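Local coordinates for Tll0287 protein (Thermosynechococcus elongatus, PDB 5B82) that carries a covalently attached heme c in a PAS-like domain and may act in redox sensing or signalling, at residues A[91-95]-A[161-167]; A[108-113]-A[172-176]; A[115-120]-A[132-136]. Residue numbers count along the deposited sequence, not the author numbering.

How the contacts relate
Following the chain from its N terminus, strand 85-89 runs into 91-95, the loop that binds the heme propionates, and helix 103-114 then carries 108-113 into the turn at 115-120. Contact 3 closes first, over the short hairpin of strands 120-125 and 128-136. The chain next passes the heme-attachment helix 142-145 and reaches 161-167, which returns to 91-95 and closes contact 1. Strand 172-181 finally packs against helix 103-114 in contact 2. Contact 3 lies within the spans of both others, whereas contacts 1 and 2 cross. R173 joins contacts 1 and 2 through K92 O, and neighbouring strands 128-136 and 172-181 join contacts 2 and 3.

Contact 1 (A[91-95]-A[161-167]); sequences LKYRN and SDRAYGF. With HEC (heme c), chain B.
The K92 side chain lies over one face of the F167 ring, NZ 4.3 Å from the ring centroid and 10° off its normal, a cation-pi contact; the same NZ donates to Y165 O at 2.9 Å. Both segments are irregular loops, with CA atoms nearest at K92-R163 (4.8 Å) and R94-D162 (4.5 Å). R163 N donates to Y93 O at 3.0 Å. R94, chi1 t, makes a two-pronged salt bridge with D162: NE to OD2 2.8 Å, NH2 to OD1 2.9 Å. D162 OD2 also accepts from A164 N at 3.0 Å, an Asx turn; A164 centres an inverse gamma turn, and its CB lies over one face of the R94 guanidinium. The 91-95 loop binds both heme propionates: R94 N to HEC O1A 2.6 Å, N95 N to HEC O2A 3.0 Å, N95 ND2 to HEC O1D 3.0 Å. A164 O takes a hydrogen bond from axial ligand H145, on helix 142-145, while A164 and F167 touch R173 of strand 172-181.

Contact 2 (A[108-113]-A[172-176]); sequences ALNQFD and LRGMY. With HEC (heme c), chain B.
Helix 103-114 packs here across the sheet of the PAS-like fold, its 108-113 segment crossing strand 172-176 at 132° with axes 8.9 Å apart; CA atoms are nearest at D113-L172 (6.7 Å) and L109-G174 (7.0 Å). L172, chi1 t and chi2 p, points at the helix and sets CD2 4.0 Å from F112 CB and 3.8 Å from L109 O. R173 and G174 together face I135 in a classic beta bulge. The R173 side chain turns away from the helix to the heme, where NH2 donates to HEC O1A at 2.7 Å. G174, at phi 160°, psi -152°, passes its C within 4.2 Å of L109 CD2. M175, chi1 p then extended, points back to the helix: CB is 3.8 Å from F112 CE2, and SD makes a Met-aromatic contact at the edge of the F112 ring, 5.1 Å from its centroid, and sits 3.7 Å from both A108 CB and L109 CD2. Y176 again points away, packing on helix 28-49 with its OH hydrogen-bonded to D42 OD1.

Contact 3 (A[115-120]-A[132-136]); sequences NHHLQA and FRRID. With HEC (heme c), chain B.
R134 carries the strongest polar links: its NE forms a salt bridge to D136 OD1 at 2.9 Å, two residues on, both side chains turned toward 115-120, and its NH1 donates to L118 O at 3.0 Å and, weakly, to N115 O at 3.0 Å. NH1 thus binds carbonyls at both ends of a type I beta turn, N115 to L118, closed by L118 N to N115 O at 2.9 Å and reinforced by an Asx turn in which N115 OD1 accepts from H117 N at 3.2 Å. NH1 also reaches F112 O, so one arginine ties the end of helix 103-114 to the turn that follows it. Backbone pairing begins next: R134 N donates to Q119 O at 2.9 Å, and A120 faces R133 as an antiparallel non-hydrogen-bonded pair, CA-CA 4.2 Å. Q119, chi1 and chi2 both m, curls so that OE1 accepts from R133 NH1 at 3.1 Å; R133 NH2 has its salt bridge with E39. Waters connect Q119 to D136 OD2 and to R133. Apolar contact is small, A120 CB lying 3.7 Å from R133 CG. I135 points away from the turn, its CD1 3.5 Å from HEC CMA. This is the open end of the hairpin of strands 120-125 and 128-136, with F132 packed against helix 103-114 and strand 172-181 pairing along the other edge of 128-136.

Contact 1 (A[91-95]-A[161-167])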
loop_
_atom_site.group_PDB
_atom_site.type_symbol
_atom_site.label_atom_id
_atom_site.label_comp_id
_atom_site.label_asym_id
_atom_site.label_seq_id
_atom_site.Cartn_x
_atom_site.Cartn_y
_atom_site.Cartn_z
ATOM N N LEU A 91 3.979 -4.288 7.327
ATOM C CA LEU A 91 4.332 -4.789 8.650
ATOM C C LEU A 91 3.504 -4.073 9.717
ATOM O O LEU A 91 2.955 -4.705 10.622
ATOM C CB LEU A 91 5.818 -4.551 8.905
ATOM C CG LEU A 91 6.306 -4.725 10.342
ATOM C CD1 LEU A 91 6.581 -6.189 10.653
ATOM C CD2 LEU A 91 7.542 -3.864 10.594
ATOM N N LYS A 92 3.432 -2.749 9.602
ATOM C CA LYS A 92 2.625 -1.920 10.489
ATOM C C LYS A 92 1.380 -1.494 9.728
ATOM O O LYS A 92 1.389 -0.483 9.021
ATOM C CB LYS A 92 3.420 -0.685 10.939
ATOM C CG LYS A 92 4.750 -1.027 11.592
ATOM C CD LYS A 92 5.669 0.189 11.699
ATOM C CE LYS A 92 5.141 1.215 12.687
ATOM N NZ LYS A 92 6.106 2.347 12.844
ATOM N N TYR A 93 0.316 -2.279 9.866
ATOM C CA TYR A 93 -0.897 -2.088 9.085
ATOM C C TYR A 93 -2.029 -1.486 9.906
ATOM O O TYR A 93 -2.081 -1.633 11.124
ATOM C CB TYR A 93 -1.362 -3.420 8.489
ATOM C CG TYR A 93 -1.436 -4.514 9.525
ATOM C CD1 TYR A 93 -2.593 -4.722 10.266
ATOM C CD2 TYR A 93 -0.338 -5.318 9.786
ATOM C CE1 TYR A 93 -2.653 -5.711 11.224
ATOM C CE2 TYR A 93 -0.391 -6.307 10.738
ATOM C CZ TYR A 93 -1.546 -6.501 11.452
ATOM O OH TYR A 93 -1.590 -7.487 12.404
ATOM N N ARG A 94 -2.942 -0.818 9.215
ATOM C CA ARG A 94 -4.116 -0.237 9.834
ATOM C C ARG A 94 -5.286 -1.189 9.643
ATOM O O ARG A 94 -5.991 -1.521 10.592
ATOM C CB ARG A 94 -4.412 1.113 9.188
ATOM C CG ARG A 94 -5.657 1.810 9.680
ATOM C CD ARG A 94 -5.440 3.307 9.589
ATOM N NE ARG A 94 -4.453 3.738 10.573
ATOM C CZ ARG A 94 -3.904 4.949 10.619
ATOM N NH1 ARG A 94 -4.223 5.866 9.718
ATOM N NH2 ARG A 94 -3.026 5.236 11.564
ATOM N N ASN A 95 -5.482 -1.621 8.404
ATOM C CA ASN A 95 -6.508 -2.594 8.077
ATOM C C ASN A 95 -5.920 -4.003 8.205
ATOM O O ASN A 95 -4.918 -4.324 7.558
ATOM C CB ASN A 95 -7.017 -2.325 6.659
ATOM C CG ASN A 95 -8.160 -3.236 6.250
ATOM O OD1 ASN A 95 -8.219 -4.406 6.631
ATOM N ND2 ASN A 95 -9.073 -2.697 5.450
ATOM N N SER A 161 -6.903 -2.309 16.285
ATOM C CA SER A 161 -5.584 -2.943 16.277
ATOM C C SER A 161 -4.586 -2.219 15.377
ATOM O O SER A 161 -3.636 -2.829 14.879
ATOM C CB SER A 161 -5.685 -4.409 15.851
ATOM O OG SER A 161 -6.253 -5.199 16.880
ATOM N N ASP A 162 -4.802 -0.923 15.178
ATOM C CA ASP A 162 -3.951 -0.125 14.301
ATOM C C ASP A 162 -2.488 -0.150 14.743
ATOM O O ASP A 162 -2.194 -0.116 15.938
ATOM C CB ASP A 162 -4.458 1.320 14.250
ATOM C CG ASP A 162 -3.615 2.201 13.350
ATOM O OD1 ASP A 162 -3.294 3.337 13.764
ATOM O OD2 ASP A 162 -3.279 1.761 12.228
ATOM N N ARG A 163 -1.579 -0.222 13.772
ATOM C CA ARG A 163 -0.143 -0.126 14.031
ATOM C C ARG A 163 0.504 0.854 13.053
ATOM O O ARG A 163 1.702 1.119 13.121
ATOM C CB ARG A 163 0.528 -1.496 13.911
ATOM C CG ARG A 163 -0.023 -2.561 14.850
ATOM C CD ARG A 163 0.977 -2.951 15.937
ATOM N NE ARG A 163 1.102 -1.947 16.993
ATOM C CZ ARG A 163 1.833 -2.106 18.096
ATOM N NH1 ARG A 163 2.508 -3.232 18.293
ATOM N NH2 ARG A 163 1.891 -1.141 19.005
ATOM N N ALA A 164 -0.301 1.399 12.145
ATOM C CA ALA A 164 0.219 2.253 11.079
ATOM C C ALA A 164 0.494 3.690 11.525
ATOM O O ALA A 164 -0.039 4.645 10.949
ATOM C CB ALA A 164 -0.726 2.234 9.877
ATOM N N TYR A 165 1.337 3.841 12.543
ATOM C CA TYR A 165 1.728 5.163 13.031
ATOM C C TYR A 165 3.198 5.177 13.401
ATOM O O TYR A 165 3.865 4.142 13.374
ATOM C CB TYR A 165 0.885 5.576 14.243
ATOM C CG TYR A 165 0.870 4.556 15.369
ATOM C CD1 TYR A 165 -0.197 3.679 15.523
ATOM C CD2 TYR A 165 1.920 4.472 16.279
ATOM C CE1 TYR A 165 -0.216 2.744 16.541
ATOM C CE2 TYR A 165 1.909 3.540 17.300
ATOM C CZ TYR A 165 0.838 2.678 17.426
ATOM O OH TYR A 165 0.817 1.749 18.444
ATOM N N GLY A 166 3.694 6.358 13.751
ATOM C CA GLY A 166 5.072 6.514 14.180
ATOM C C GLY A 166 6.071 6.534 13.040
ATOM O O GLY A 166 7.264 6.343 13.255
ATOM N N PHE A 167 5.590 6.760 11.823
ATOM C CA PHE A 167 6.480 6.864 10.668
ATOM C C PHE A 167 7.171 8.223 10.583
ATOM O O PHE A 167 6.691 9.211 11.137
ATOM C CB PHE A 167 5.708 6.629 9.376
ATOM C CG PHE A 167 5.190 5.233 9.223
ATOM C CD1 PHE A 167 6.008 4.226 8.740
ATOM C CD2 PHE A 167 3.881 4.932 9.535
ATOM C CE1 PHE A 167 5.527 2.943 8.592
ATOM C CE2 PHE A 167 3.399 3.650 9.384
ATOM C CZ PHE A 167 4.222 2.659 8.912
HETATM FE FE HEC B . -2.879 5.766 4.699
HETATM C CHA HEC B . -4.050 2.602 5.086
HETATM C CHB HEC B . -0.043 4.464 3.125
HETATM C CHC HEC B . -1.749 8.894 4.048
HETATM C CHD HEC B . -5.445 7.044 6.591
HETATM N NA HEC B . -2.143 3.881 4.252
HETATM C C1A HEC B . -2.874 2.719 4.390
HETATM C C2A HEC B . -2.181 1.652 3.695
HETATM C C3A HEC B . -1.077 2.183 3.156
HETATM C C4A HEC B . -1.028 3.582 3.497
HETATM C CMA HEC B . -0.006 1.464 2.319
HETATM C CAA HEC B . -2.647 0.178 3.580
HETATM C CBA HEC B . -1.919 -0.736 4.565
HETATM C CGA HEC B . -2.548 -0.640 5.928
HETATM O O1A HEC B . -1.863 -0.190 6.879
HETATM O O2A HEC B . -3.752 -0.982 6.070
HETATM N NB HEC B . -1.204 6.511 3.782
HETATM C C1B HEC B . -0.186 5.827 3.151
HETATM C C2B HEC B . 0.701 6.786 2.524
HETATM C C3B HEC B . 0.233 8.007 2.787
HETATM C C4B HEC B . -0.976 7.862 3.572
HETATM C CMB HEC B . 1.992 6.438 1.739
HETATM C CAB HEC B . 0.849 9.349 2.326
HETATM C CBB HEC B . 0.768 9.491 0.784
HETATM N NC HEC B . -3.469 7.618 5.255
HETATM C C1C HEC B . -2.887 8.788 4.821
HETATM C C2C HEC B . -3.758 9.883 5.193
HETATM C C3C HEC B . -4.706 9.394 6.011
HETATM C C4C HEC B . -4.590 7.947 5.990
HETATM C CMC HEC B . -3.342 11.367 5.057
HETATM C CAC HEC B . -5.805 10.188 6.768
HETATM C CBC HEC B . -6.733 11.044 5.873
HETATM N ND HEC B . -4.451 4.964 5.737
HETATM C C1D HEC B . -5.475 5.693 6.333
HETATM C C2D HEC B . -6.572 4.796 6.641
HETATM C C3D HEC B . -6.113 3.421 6.174
HETATM C C4D HEC B . -4.797 3.616 5.631
HETATM C CMD HEC B . -7.920 5.144 7.305
HETATM C CAD HEC B . -6.892 2.089 6.232
HETATM C CBD HEC B . -7.670 2.034 4.923
HETATM C CGD HEC B . -8.342 0.692 4.731
HETATM O O1D HEC B . -9.232 0.335 5.536
HETATM O O2D HEC B . -7.983 -0.010 3.761
HETATM O O HOH W 1 -7.116 -2.389 13.345
#

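Contact 2 (A[108-113]-A[172-176])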
loop_
_atom_site.group_PDB
_atom_site.type_symbol
_atom_site.label_atom_id
_atom_site.label_comp_id
_atom_site.label_asym_id
_atom_site.label_seq_id
_atom_site.Cartn_x
_atom_site.Cartn_y
_atom_site.Cartn_z
ATOM N N ALA A 108 9.691 -9.970 0.508
ATOM C CA ALA A 108 9.611 -8.809 -0.367
ATOM C C ALA A 108 9.824 -7.539 0.444
ATOM O O ALA A 108 10.617 -6.675 0.058
ATOM C CB ALA A 108 8.273 -8.768 -1.097
ATOM N N LEU A 109 9.115 -7.450 1.568
ATOM C CA LEU A 109 9.290 -6.324 2.480
ATOM C C LEU A 109 10.738 -6.208 2.910
ATOM O O LEU A 109 11.290 -5.114 2.922
ATOM C CB LEU A 109 8.374 -6.438 3.700
ATOM C CG LEU A 109 6.893 -6.214 3.393
ATOM C CD1 LEU A 109 6.028 -6.527 4.607
ATOM C CD2 LEU A 109 6.662 -4.778 2.944
ATOM N N ASN A 110 11.362 -7.335 3.234
ATOM C CA ASN A 110 12.789 -7.356 3.521
ATOM C C ASN A 110 13.646 -6.807 2.378
ATOM O O ASN A 110 14.589 -6.057 2.630
ATOM C CB ASN A 110 13.262 -8.760 3.903
ATOM C CG ASN A 110 13.192 -9.012 5.394
ATOM O OD1 ASN A 110 13.577 -8.163 6.196
ATOM N ND2 ASN A 110 12.695 -10.186 5.776
ATOM N N GLN A 111 13.339 -7.188 1.137
ATOM C CA GLN A 111 14.101 -6.696 -0.011
ATOM C C GLN A 111 14.006 -5.173 -0.083
ATOM O O GLN A 111 15.015 -4.489 -0.241
ATOM C CB GLN A 111 13.631 -7.334 -1.321
ATOM C CG GLN A 111 14.338 -8.654 -1.664
ATOM C CD GLN A 111 13.805 -9.324 -2.929
ATOM O OE1 GLN A 111 13.176 -10.382 -2.864
ATOM N NE2 GLN A 111 14.071 -8.720 -4.084
ATOM N N PHE A 112 12.790 -4.655 0.040
ATOM C CA PHE A 112 12.614 -3.202 0.050
ATOM C C PHE A 112 13.390 -2.546 1.196
ATOM O O PHE A 112 14.113 -1.553 1.004
ATOM C CB PHE A 112 11.122 -2.853 0.090
ATOM C CG PHE A 112 10.393 -3.190 -1.190
ATOM C CD1 PHE A 112 10.928 -2.819 -2.420
ATOM C CD2 PHE A 112 9.203 -3.903 -1.168
ATOM C CE1 PHE A 112 10.277 -3.120 -3.606
ATOM C CE2 PHE A 112 8.532 -4.220 -2.355
ATOM C CZ PHE A 112 9.071 -3.836 -3.574
ATOM N N ASP A 113 13.281 -3.125 2.384
ATOM C CA ASP A 113 13.928 -2.571 3.568
ATOM C C ASP A 113 15.443 -2.542 3.438
ATOM O O ASP A 113 16.092 -1.636 3.952
ATOM C CB ASP A 113 13.523 -3.356 4.822
ATOM C CG ASP A 113 14.014 -2.710 6.102
ATOM O OD1 ASP A 113 13.463 -1.653 6.491
ATOM O OD2 ASP A 113 14.938 -3.269 6.726
ATOM N N LEU A 172 9.963 3.153 5.039
ATOM C CA LEU A 172 9.220 2.175 4.251
ATOM C C LEU A 172 7.844 1.951 4.876
ATOM O O LEU A 172 7.740 1.451 5.999
ATOM C CB LEU A 172 9.984 0.855 4.175
ATOM C CG LEU A 172 9.237 -0.298 3.505
ATOM C CD1 LEU A 172 8.993 0.012 2.028
ATOM C CD2 LEU A 172 10.016 -1.586 3.686
ATOM N N ARG A 173 6.793 2.322 4.147
ATOM C CA ARG A 173 5.423 2.227 4.644
ATOM C C ARG A 173 4.850 0.814 4.507
ATOM O O ARG A 173 4.124 0.334 5.381
ATOM C CB ARG A 173 4.527 3.202 3.878
ATOM C CG ARG A 173 3.051 3.046 4.176
ATOM C CD ARG A 173 2.699 3.559 5.576
ATOM N NE ARG A 173 1.277 3.376 5.851
ATOM C CZ ARG A 173 0.749 2.272 6.377
ATOM N NH1 ARG A 173 1.530 1.253 6.703
ATOM N NH2 ARG A 173 -0.561 2.193 6.584
ATOM N N GLY A 174 5.187 0.169 3.397
ATOM C CA GLY A 174 4.639 -1.121 3.025
ATOM C C GLY A 174 4.862 -1.293 1.536
ATOM O O GLY A 174 5.802 -0.721 0.971
ATOM N N MET A 175 3.995 -2.058 0.885
ATOM C CA MET A 175 4.153 -2.342 -0.537
ATOM C C MET A 175 2.823 -2.691 -1.168
ATOM O O MET A 175 1.869 -3.039 -0.457
ATOM C CB MET A 175 5.120 -3.505 -0.737
ATOM C CG MET A 175 4.548 -4.869 -0.346
ATOM S SD MET A 175 5.818 -6.133 -0.374
ATOM C CE MET A 175 4.853 -7.558 0.190
ATOM N N TYR A 176 2.740 -2.565 -2.495
ATOM C CA TYR A 176 1.648 -3.196 -3.244
ATOM C C TYR A 176 2.114 -4.585 -3.653
ATOM O O TYR A 176 3.294 -4.775 -3.946
ATOM C CB TYR A 176 1.290 -2.408 -4.503
ATOM C CG TYR A 176 0.995 -0.950 -4.245
ATOM C CD1 TYR A 176 -0.266 -0.534 -3.828
ATOM C CD2 TYR A 176 1.974 0.007 -4.426
ATOM C CE1 TYR A 176 -0.531 0.807 -3.583
ATOM C CE2 TYR A 176 1.716 1.343 -4.200
ATOM C CZ TYR A 176 0.471 1.735 -3.773
ATOM O OH TYR A 176 0.235 3.065 -3.536
HETATM FE FE HEC B . -2.879 5.766 4.699
HETATM C CHA HEC B . -4.050 2.602 5.086
HETATM C CHB HEC B . -0.043 4.464 3.125
HETATM C CHC HEC B . -1.749 8.894 4.048
HETATM C CHD HEC B . -5.445 7.044 6.591
HETATM N NA HEC B . -2.143 3.881 4.252
HETATM C C1A HEC B . -2.874 2.719 4.390
HETATM C C2A HEC B . -2.181 1.652 3.695
HETATM C C3A HEC B . -1.077 2.183 3.156
HETATM C C4A HEC B . -1.028 3.582 3.497
HETATM C CMA HEC B . -0.006 1.464 2.319
HETATM C CAA HEC B . -2.647 0.178 3.580
HETATM C CBA HEC B . -1.919 -0.736 4.565
HETATM C CGA HEC B . -2.548 -0.640 5.928
HETATM O O1A HEC B . -1.863 -0.190 6.879
HETATM O O2A HEC B . -3.752 -0.982 6.070
HETATM N NB HEC B . -1.204 6.511 3.782
HETATM C C1B HEC B . -0.186 5.827 3.151
HETATM C C2B HEC B . 0.701 6.786 2.524
HETATM C C3B HEC B . 0.233 8.007 2.787
HETATM C C4B HEC B . -0.976 7.862 3.572
HETATM C CMB HEC B . 1.992 6.438 1.739
HETATM C CAB HEC B . 0.849 9.349 2.326
HETATM C CBB HEC B . 0.768 9.491 0.784
HETATM N NC HEC B . -3.469 7.618 5.255
HETATM C C1C HEC B . -2.887 8.788 4.821
HETATM C C2C HEC B . -3.758 9.883 5.193
HETATM C C3C HEC B . -4.706 9.394 6.011
HETATM C C4C HEC B . -4.590 7.947 5.990
HETATM C CMC HEC B . -3.342 11.367 5.057
HETATM C CAC HEC B . -5.805 10.188 6.768
HETATM C CBC HEC B . -6.733 11.044 5.873
HETATM N ND HEC B . -4.451 4.964 5.737
HETATM C C1D HEC B . -5.475 5.693 6.333
HETATM C C2D HEC B . -6.572 4.796 6.641
HETATM C C3D HEC B . -6.113 3.421 6.174
HETATM C C4D HEC B . -4.797 3.616 5.631
HETATM C CMD HEC B . -7.920 5.144 7.305
HETATM C CAD HEC B . -6.892 2.089 6.232
HETATM C CBD HEC B . -7.670 2.034 4.923
HETATM C CGD HEC B . -8.342 0.692 4.731
HETATM O O1D HEC B . -9.232 0.335 5.536
HETATM O O2D HEC B . -7.983 -0.010 3.761
#

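Contact 3 (A[115-120]-A[132-136])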
loop_
_atom_site.group_PDB
_atom_site.type_symbol
_atom_site.label_atom_id
_atom_site.label_comp_id
_atom_site.label_asym_id
_atom_site.label_seq_id
_atom_site.Cartn_x
_atom_site.Cartn_y
_atom_site.Cartn_z
ATOM N N ASN A 115 17.248 -2.425 0.553
ATOM C CA ASN A 115 17.718 -1.631 -0.577
ATOM C C ASN A 115 16.809 -0.425 -0.815
ATOM O O ASN A 115 15.795 -0.534 -1.487
ATOM C CB ASN A 115 17.795 -2.496 -1.836
ATOM C CG ASN A 115 18.364 -1.743 -3.033
ATOM O OD1 ASN A 115 18.809 -0.597 -2.918
ATOM N ND2 ASN A 115 18.365 -2.396 -4.189
ATOM N N HIS A 116 17.173 0.731 -0.276
ATOM C CA HIS A 116 16.278 1.884 -0.393
ATOM C C HIS A 116 16.044 2.342 -1.838
ATOM O O HIS A 116 15.020 2.961 -2.139
ATOM C CB HIS A 116 16.696 3.041 0.528
ATOM C CG HIS A 116 17.964 3.733 0.124
ATOM N ND1 HIS A 116 19.190 3.104 0.113
ATOM C CD2 HIS A 116 18.198 5.018 -0.244
ATOM C CE1 HIS A 116 20.123 3.964 -0.261
ATOM N NE2 HIS A 116 19.547 5.132 -0.485
ATOM N N HIS A 117 16.962 2.002 -2.732
ATOM C CA HIS A 117 16.814 2.360 -4.137
ATOM C C HIS A 117 15.862 1.399 -4.859
ATOM O O HIS A 117 15.366 1.700 -5.939
ATOM C CB HIS A 117 18.164 2.327 -4.842
ATOM C CG HIS A 117 19.121 3.383 -4.384
ATOM N ND1 HIS A 117 19.119 4.657 -4.905
ATOM C CD2 HIS A 117 20.121 3.348 -3.471
ATOM C CE1 HIS A 117 20.067 5.370 -4.320
ATOM N NE2 HIS A 117 20.691 4.598 -3.448
ATOM N N LEU A 118 15.620 0.233 -4.275
ATOM C CA LEU A 118 14.774 -0.757 -4.947
ATOM C C LEU A 118 13.323 -0.297 -4.955
ATOM O O LEU A 118 12.685 -0.247 -3.906
ATOM C CB LEU A 118 14.885 -2.113 -4.245
ATOM C CG LEU A 118 14.021 -3.234 -4.829
ATOM C CD1 LEU A 118 14.470 -3.556 -6.234
ATOM C CD2 LEU A 118 14.103 -4.461 -3.928
ATOM N N GLN A 119 12.787 0.033 -6.128
ATOM C CA GLN A 119 11.400 0.500 -6.185
ATOM C C GLN A 119 10.380 -0.621 -6.344
ATOM O O GLN A 119 9.272 -0.547 -5.799
ATOM C CB GLN A 119 11.207 1.523 -7.295
ATOM C CG GLN A 119 11.947 2.830 -7.029
ATOM C CD GLN A 119 11.734 3.361 -5.613
ATOM O OE1 GLN A 119 10.600 3.543 -5.165
ATOM N NE2 GLN A 119 12.835 3.612 -4.900
ATOM N N ALA A 120 10.731 -1.640 -7.121
ATOM C CA ALA A 120 9.780 -2.720 -7.380
ATOM C C ALA A 120 10.479 -3.916 -7.975
ATOM O O ALA A 120 11.571 -3.804 -8.512
ATOM C CB ALA A 120 8.675 -2.250 -8.330
ATOM N N PHE A 132 5.774 -6.651 -6.854
ATOM C CA PHE A 132 5.744 -5.895 -5.617
ATOM C C PHE A 132 6.289 -4.504 -5.899
ATOM O O PHE A 132 7.257 -4.357 -6.623
ATOM C CB PHE A 132 6.611 -6.559 -4.553
ATOM C CG PHE A 132 6.207 -7.991 -4.253
ATOM C CD1 PHE A 132 5.246 -8.262 -3.299
ATOM C CD2 PHE A 132 6.796 -9.044 -4.931
ATOM C CE1 PHE A 132 4.855 -9.590 -3.023
ATOM C CE2 PHE A 132 6.422 -10.374 -4.659
ATOM C CZ PHE A 132 5.455 -10.637 -3.707
ATOM N N ARG A 133 5.672 -3.499 -5.300
ATOM C CA ARG A 133 6.125 -2.128 -5.503
ATOM C C ARG A 133 6.121 -1.425 -4.158
ATOM O O ARG A 133 5.097 -1.367 -3.471
ATOM C CB ARG A 133 5.245 -1.423 -6.546
ATOM C CG ARG A 133 5.861 -0.110 -7.142
ATOM C CD ARG A 133 5.407 1.112 -6.395
ATOM N NE ARG A 133 5.852 2.349 -7.053
ATOM C CZ ARG A 133 6.946 3.024 -6.715
ATOM N NH1 ARG A 133 7.715 2.587 -5.719
ATOM N NH2 ARG A 133 7.270 4.146 -7.360
ATOM N N ARG A 134 7.276 -0.905 -3.762
ATOM C CA ARG A 134 7.385 -0.278 -2.447
ATOM C C ARG A 134 6.511 0.974 -2.312
ATOM O O ARG A 134 6.239 1.680 -3.286
ATOM C CB ARG A 134 8.852 0.036 -2.097
ATOM C CG ARG A 134 9.289 1.458 -2.387
ATOM C CD ARG A 134 10.812 1.646 -2.235
ATOM N NE ARG A 134 11.262 1.837 -0.858
ATOM C CZ ARG A 134 12.273 1.172 -0.303
ATOM N NH1 ARG A 134 12.936 0.258 -1.004
ATOM N NH2 ARG A 134 12.627 1.422 0.953
ATOM N N ILE A 135 6.060 1.217 -1.090
ATOM C CA ILE A 135 5.361 2.444 -0.732
ATOM C C ILE A 135 6.192 3.160 0.328
ATOM O O ILE A 135 6.463 2.601 1.394
ATOM C CB ILE A 135 3.979 2.145 -0.136
ATOM C CG1 ILE A 135 3.110 1.409 -1.152
ATOM C CG2 ILE A 135 3.286 3.440 0.296
ATOM C CD1 ILE A 135 1.924 0.682 -0.552
ATOM N N ASP A 136 6.600 4.390 0.045
ATOM C CA ASP A 136 7.366 5.147 1.020
ATOM C C ASP A 136 6.488 6.186 1.710
ATOM O O ASP A 136 5.398 6.505 1.241
ATOM C CB ASP A 136 8.590 5.802 0.375
ATOM C CG ASP A 136 9.670 4.789 -0.007
ATOM O OD1 ASP A 136 9.805 3.753 0.684
ATOM O OD2 ASP A 136 10.393 5.037 -0.999
HETATM FE FE HEC B . -2.879 5.766 4.699
HETATM C CHA HEC B . -4.050 2.602 5.086
HETATM C CHB HEC B . -0.043 4.464 3.125
HETATM C CHC HEC B . -1.749 8.894 4.048
HETATM C CHD HEC B . -5.445 7.044 6.591
HETATM N NA HEC B . -2.143 3.881 4.252
HETATM C C1A HEC B . -2.874 2.719 4.390
HETATM C C2A HEC B . -2.181 1.652 3.695
HETATM C C3A HEC B . -1.077 2.183 3.156
HETATM C C4A HEC B . -1.028 3.582 3.497
HETATM C CMA HEC B . -0.006 1.464 2.319
HETATM C CAA HEC B . -2.647 0.178 3.580
HETATM C CBA HEC B . -1.919 -0.736 4.565
HETATM C CGA HEC B . -2.548 -0.640 5.928
HETATM O O1A HEC B . -1.863 -0.190 6.879
HETATM O O2A HEC B . -3.752 -0.982 6.070
HETATM N NB HEC B . -1.204 6.511 3.782
HETATM C C1B HEC B . -0.186 5.827 3.151
HETATM C C2B HEC B . 0.701 6.786 2.524
HETATM C C3B HEC B . 0.233 8.007 2.787
HETATM C C4B HEC B . -0.976 7.862 3.572
HETATM C CMB HEC B . 1.992 6.438 1.739
HETATM C CAB HEC B . 0.849 9.349 2.326
HETATM C CBB HEC B . 0.768 9.491 0.784
HETATM N NC HEC B . -3.469 7.618 5.255
HETATM C C1C HEC B . -2.887 8.788 4.821
HETATM C C2C HEC B . -3.758 9.883 5.193
HETATM C C3C HEC B . -4.706 9.394 6.011
HETATM C C4C HEC B . -4.590 7.947 5.990
HETATM C CMC HEC B . -3.342 11.367 5.057
HETATM C CAC HEC B . -5.805 10.188 6.768
HETATM C CBC HEC B . -6.733 11.044 5.873
HETATM N ND HEC B . -4.451 4.964 5.737
HETATM C C1D HEC B . -5.475 5.693 6.333
HETATM C C2D HEC B . -6.572 4.796 6.641
HETATM C C3D HEC B . -6.113 3.421 6.174
HETATM C C4D HEC B . -4.797 3.616 5.631
HETATM C CMD HEC B . -7.920 5.144 7.305
HETATM C CAD HEC B . -6.892 2.089 6.232
HETATM C CBD HEC B . -7.670 2.034 4.923
HETATM C CGD HEC B . -8.342 0.692 4.731
HETATM O O1D HEC B . -9.232 0.335 5.536
HETATM O O2D HEC B . -7.983 -0.010 3.761
HETATM O O HOH W 2 12.606 4.821 -2.066
HETATM O O HOH W 3 9.517 5.393 -3.412
HETATM O O HOH W 4 9.199 6.258 -6.317
#